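Long-range contact in alkaline phosphatase D (Bacillus subtilis, PDB 2YEQ), which hydrolyses phosphate esters as a phosphodiesterase and alkaline phosphatase, using an active site that holds iron and calcium: residues D289-P294 with P345-D350. Residues are numbered along the deposited sequence; the frame is centred on the assembly and turned at random.
Sequences DGNKPP and PIYSMD. With PE5 (3,6,9,12,15,18,21,24-octaoxahexacosan-1-ol), chain E.
Pro294 lies against the edge of the Tyr347 ring, near the ring plane, its CD 4.0 Å from Tyr347 CD2, while Pro345 crosses Pro294 at about a right angle with CG 3.8 Å from Pro294 CD. With CG beside its backbone N (chi1 -70°), the Tyr347 ring presents its edge to Pro294 and one face to a polyethylene glycol fragment, whose C1 sits 3.4 Å from Tyr347 CZ, offset toward the rim. A serine in place of Tyr347 would probably leave Pro294 CD without its aromatic neighbour and the glycol without the face it rests on. The backbones here form a two-stranded antiparallel sheet, 291-292 with 347-348, joining two loop regions of the calcineurin-like phosphatase domain. Lys292 and Tyr347 are its hydrogen-bonded pair: Lys292 N gives a bond to Tyr347 O, and Tyr347 N reaches Lys292 O at 2.8 Å. Beyond them Met349 N meets Gly290 O at 2.9 Å. Met349 itself turns toward the 289-294 segment; its chain, bent at chi2 and chi3, passes Gly290 O and crosses the Lys292 side chain at about a right angle, CG 4.0 Å from Lys292 CB, bringing CE near Lys292 O. Lys292 is bent as well, folding back so that NZ bonds to Asp289 O at 2.7 Å and also to Asn287 O. On the face carrying Asn291 and Ser348, the CG2 methyl of Ile346 packs over the Asn291 backbone, 3.6 Å from Asn291 C. At the far end OD1 of Asp289 rests against Asp350 CB, the carboxylate planes 49° apart and their charged atoms not in contact; Asn216 bonds to Asp289, Gln285 to Asp350, and salt bridges from Arg279 and Arg282 to Asp350 probably ease the like charges.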
ATOM      1  N   ASP A 289     -16.060   9.441  13.592  1.00 23.11           N
ATOM      2  CA  ASP A 289     -14.804   8.709  13.376  1.00 24.09           C
ATOM      3  C   ASP A 289     -14.247   8.170  14.698  1.00 24.21           C
ATOM      4  O   ASP A 289     -14.911   8.193  15.743  1.00 25.21           O
ATOM      5  CB  ASP A 289     -13.762   9.620  12.661  1.00 26.44           C
ATOM      6  CG  ASP A 289     -12.798   8.841  11.725  1.00 29.77           C
ATOM      7  OD1 ASP A 289     -12.676   7.583  11.851  1.00 28.07           O
ATOM      8  OD2 ASP A 289     -12.166   9.498  10.866  1.00 27.40           O
ATOM      9  N   GLY A 290     -13.024   7.662  14.661  1.00 23.14           N
ATOM     10  CA  GLY A 290     -12.423   7.086  15.846  1.00 23.45           C
ATOM     11  C   GLY A 290     -12.979   5.683  16.099  1.00 21.33           C
ATOM     12  O   GLY A 290     -13.493   5.019  15.193  1.00 20.10           O
ATOM     13  N   ASN A 291     -12.855   5.240  17.338  1.00 23.91           N
ATOM     14  CA  ASN A 291     -13.321   3.928  17.755  1.00 25.37           C
ATOM     15  C   ASN A 291     -14.575   4.131  18.596  1.00 24.81           C
ATOM     16  O   ASN A 291     -14.504   4.727  19.655  1.00 25.88           O
ATOM     17  CB  ASN A 291     -12.223   3.222  18.551  1.00 25.88           C
ATOM     18  CG  ASN A 291     -10.915   3.095  17.756  1.00 24.03           C
ATOM     19  OD1 ASN A 291      -9.844   3.462  18.222  1.00 29.35           O
ATOM     20  ND2 ASN A 291     -11.016   2.614  16.562  1.00 22.31           N
ATOM     21  N   LYS A 292     -15.712   3.681  18.090  1.00 24.08           N
ATOM     22  CA  LYS A 292     -16.998   4.030  18.666  1.00 25.94           C
ATOM     23  C   LYS A 292     -17.922   2.825  18.667  1.00 27.16           C
ATOM     24  O   LYS A 292     -17.698   1.867  17.899  1.00 24.15           O
ATOM     25  CB  LYS A 292     -17.645   5.149  17.826  1.00 25.73           C
ATOM     26  CG  LYS A 292     -16.813   6.433  17.707  1.00 25.06           C
ATOM     27  CD  LYS A 292     -16.755   7.209  19.031  1.00 25.52           C
ATOM     28  CE  LYS A 292     -15.864   8.461  18.956  1.00 26.35           C
ATOM     29  NZ  LYS A 292     -16.228   9.355  17.812  1.00 26.91           N
ATOM     30  N   PRO A 293     -18.990   2.880  19.476  1.00 28.39           N
ATOM     31  CA  PRO A 293     -20.028   1.866  19.391  1.00 26.53           C
ATOM     32  C   PRO A 293     -20.689   1.919  18.047  1.00 26.50           C
ATOM     33  O   PRO A 293     -20.748   2.981  17.457  1.00 30.10           O
ATOM     34  CB  PRO A 293     -21.024   2.267  20.492  1.00 29.29           C
ATOM     35  CG  PRO A 293     -20.254   3.034  21.456  1.00 30.62           C
ATOM     36  CD  PRO A 293     -19.129   3.706  20.691  1.00 29.79           C
ATOM     37  N   PRO A 294     -21.152   0.791  17.521  1.00 27.03           N
ATOM     38  CA  PRO A 294     -21.986   0.843  16.341  1.00 29.09           C
ATOM     39  C   PRO A 294     -23.267   1.620  16.641  1.00 30.60           C
ATOM     40  O   PRO A 294     -23.619   1.782  17.808  1.00 30.58           O
ATOM     41  CB  PRO A 294     -22.324  -0.624  16.072  1.00 29.82           C
ATOM     42  CG  PRO A 294     -22.229  -1.275  17.391  1.00 29.08           C
ATOM     43  CD  PRO A 294     -21.239  -0.510  18.202  1.00 29.85           C
ATOM     44  N   PRO A 345     -19.973  -3.311  22.292  1.00 23.10           N
ATOM     45  CA  PRO A 345     -18.925  -3.364  21.269  1.00 23.32           C
ATOM     46  C   PRO A 345     -18.385  -1.967  20.928  1.00 26.27           C
ATOM     47  O   PRO A 345     -19.087  -0.963  21.120  1.00 23.13           O
ATOM     48  CB  PRO A 345     -19.630  -3.978  20.072  1.00 23.99           C
ATOM     49  CG  PRO A 345     -21.086  -3.737  20.293  1.00 25.32           C
ATOM     50  CD  PRO A 345     -21.278  -3.736  21.762  1.00 25.14           C
ATOM     51  N   ILE A 346     -17.128  -1.918  20.475  1.00 24.12           N
ATOM     52  CA  ILE A 346     -16.447  -0.696  20.029  1.00 23.17           C
ATOM     53  C   ILE A 346     -15.653  -1.071  18.757  1.00 25.11           C
ATOM     54  O   ILE A 346     -14.915  -2.076  18.751  1.00 22.10           O
ATOM     55  CB  ILE A 346     -15.529  -0.154  21.097  1.00 26.18           C
ATOM     56  CG1 ILE A 346     -16.331   0.234  22.344  1.00 29.63           C
ATOM     57  CG2 ILE A 346     -14.702   1.085  20.591  1.00 24.35           C
ATOM     58  CD1 ILE A 346     -15.475   0.334  23.568  1.00 34.13           C
ATOM     59  N   TYR A 347     -15.867  -0.299  17.688  1.00 22.88           N
ATOM     60  CA  TYR A 347     -15.348  -0.593  16.355  1.00 22.20           C
ATOM     61  C   TYR A 347     -14.625   0.613  15.764  1.00 25.03           C
ATOM     62  O   TYR A 347     -14.919   1.764  16.120  1.00 19.51           O
ATOM     63  CB  TYR A 347     -16.481  -0.972  15.431  1.00 22.98           C
ATOM     64  CG  TYR A 347     -17.080  -2.321  15.777  1.00 26.02           C
ATOM     65  CD1 TYR A 347     -16.326  -3.483  15.651  1.00 25.85           C
ATOM     66  CD2 TYR A 347     -18.384  -2.430  16.244  1.00 26.72           C
ATOM     67  CE1 TYR A 347     -16.853  -4.714  15.976  1.00 29.79           C
ATOM     68  CE2 TYR A 347     -18.932  -3.660  16.567  1.00 27.74           C
ATOM     69  CZ  TYR A 347     -18.159  -4.798  16.432  1.00 31.04           C
ATOM     70  OH  TYR A 347     -18.680  -6.019  16.749  1.00 33.63           O
ATOM     71  N   SER A 348     -13.706   0.339  14.835  1.00 22.46           N
ATOM     72  CA  SER A 348     -13.025   1.397  14.089  1.00 22.02           C
ATOM     73  C   SER A 348     -13.931   1.932  13.014  1.00 19.80           C
ATOM     74  O   SER A 348     -14.320   1.216  12.099  1.00 21.60           O
ATOM     75  CB  SER A 348     -11.728   0.888  13.458  1.00 24.25           C
ATOM     76  OG  SER A 348     -11.239   1.819  12.504  1.00 24.62           O
ATOM     77  N   MET A 349     -14.274   3.214  13.104  1.00 19.70           N
ATOM     78  CA  MET A 349     -15.218   3.805  12.150  1.00 18.51           C
ATOM     79  C   MET A 349     -14.587   4.023  10.782  1.00 17.47           C
ATOM     80  O   MET A 349     -15.286   4.176   9.779  1.00 19.22           O
ATOM     81  CB  MET A 349     -15.787   5.125  12.737  1.00 19.35           C
ATOM     82  CG  MET A 349     -16.622   4.894  13.997  1.00 19.77           C
ATOM     83  SD  MET A 349     -18.145   3.997  13.561  1.00 22.19           S
ATOM     84  CE  MET A 349     -17.888   2.356  14.260  1.00 21.64           C
ATOM     85  N   ASP A 350     -13.264   3.967  10.722  1.00 17.27           N
ATOM     86  CA  ASP A 350     -12.518   4.167   9.461  1.00 18.56           C
ATOM     87  C   ASP A 350     -12.202   2.864   8.708  1.00 19.94           C
ATOM     88  O   ASP A 350     -11.774   2.892   7.543  1.00 21.34           O
ATOM     89  CB  ASP A 350     -11.225   4.919   9.759  1.00 19.54           C
ATOM     90  CG  ASP A 350     -10.537   5.427   8.505  1.00 20.71           C
ATOM     91  OD1 ASP A 350     -11.168   6.148   7.681  1.00 19.52           O
ATOM     92  OD2 ASP A 350      -9.332   5.099   8.352  1.00 20.47           O
TER
HETATM   93  C48 PE5 E 531     -20.577  -8.016  12.568  1.00 46.39           C
HETATM   94  C50 PE5 E 531     -20.844  -6.567  12.158  1.00 53.14           C
HETATM   95  O1  PE5 E 531     -19.658  -5.759  12.282  1.00 47.69           O
HETATM   96  C1  PE5 E 531     -19.637  -4.794  13.348  1.00 43.46           C
HETATM   97  C2  PE5 E 531     -19.985  -3.379  12.868  1.00 41.45           C
HETATM   98  O2  PE5 E 531     -21.347  -2.969  13.136  1.00 42.35           O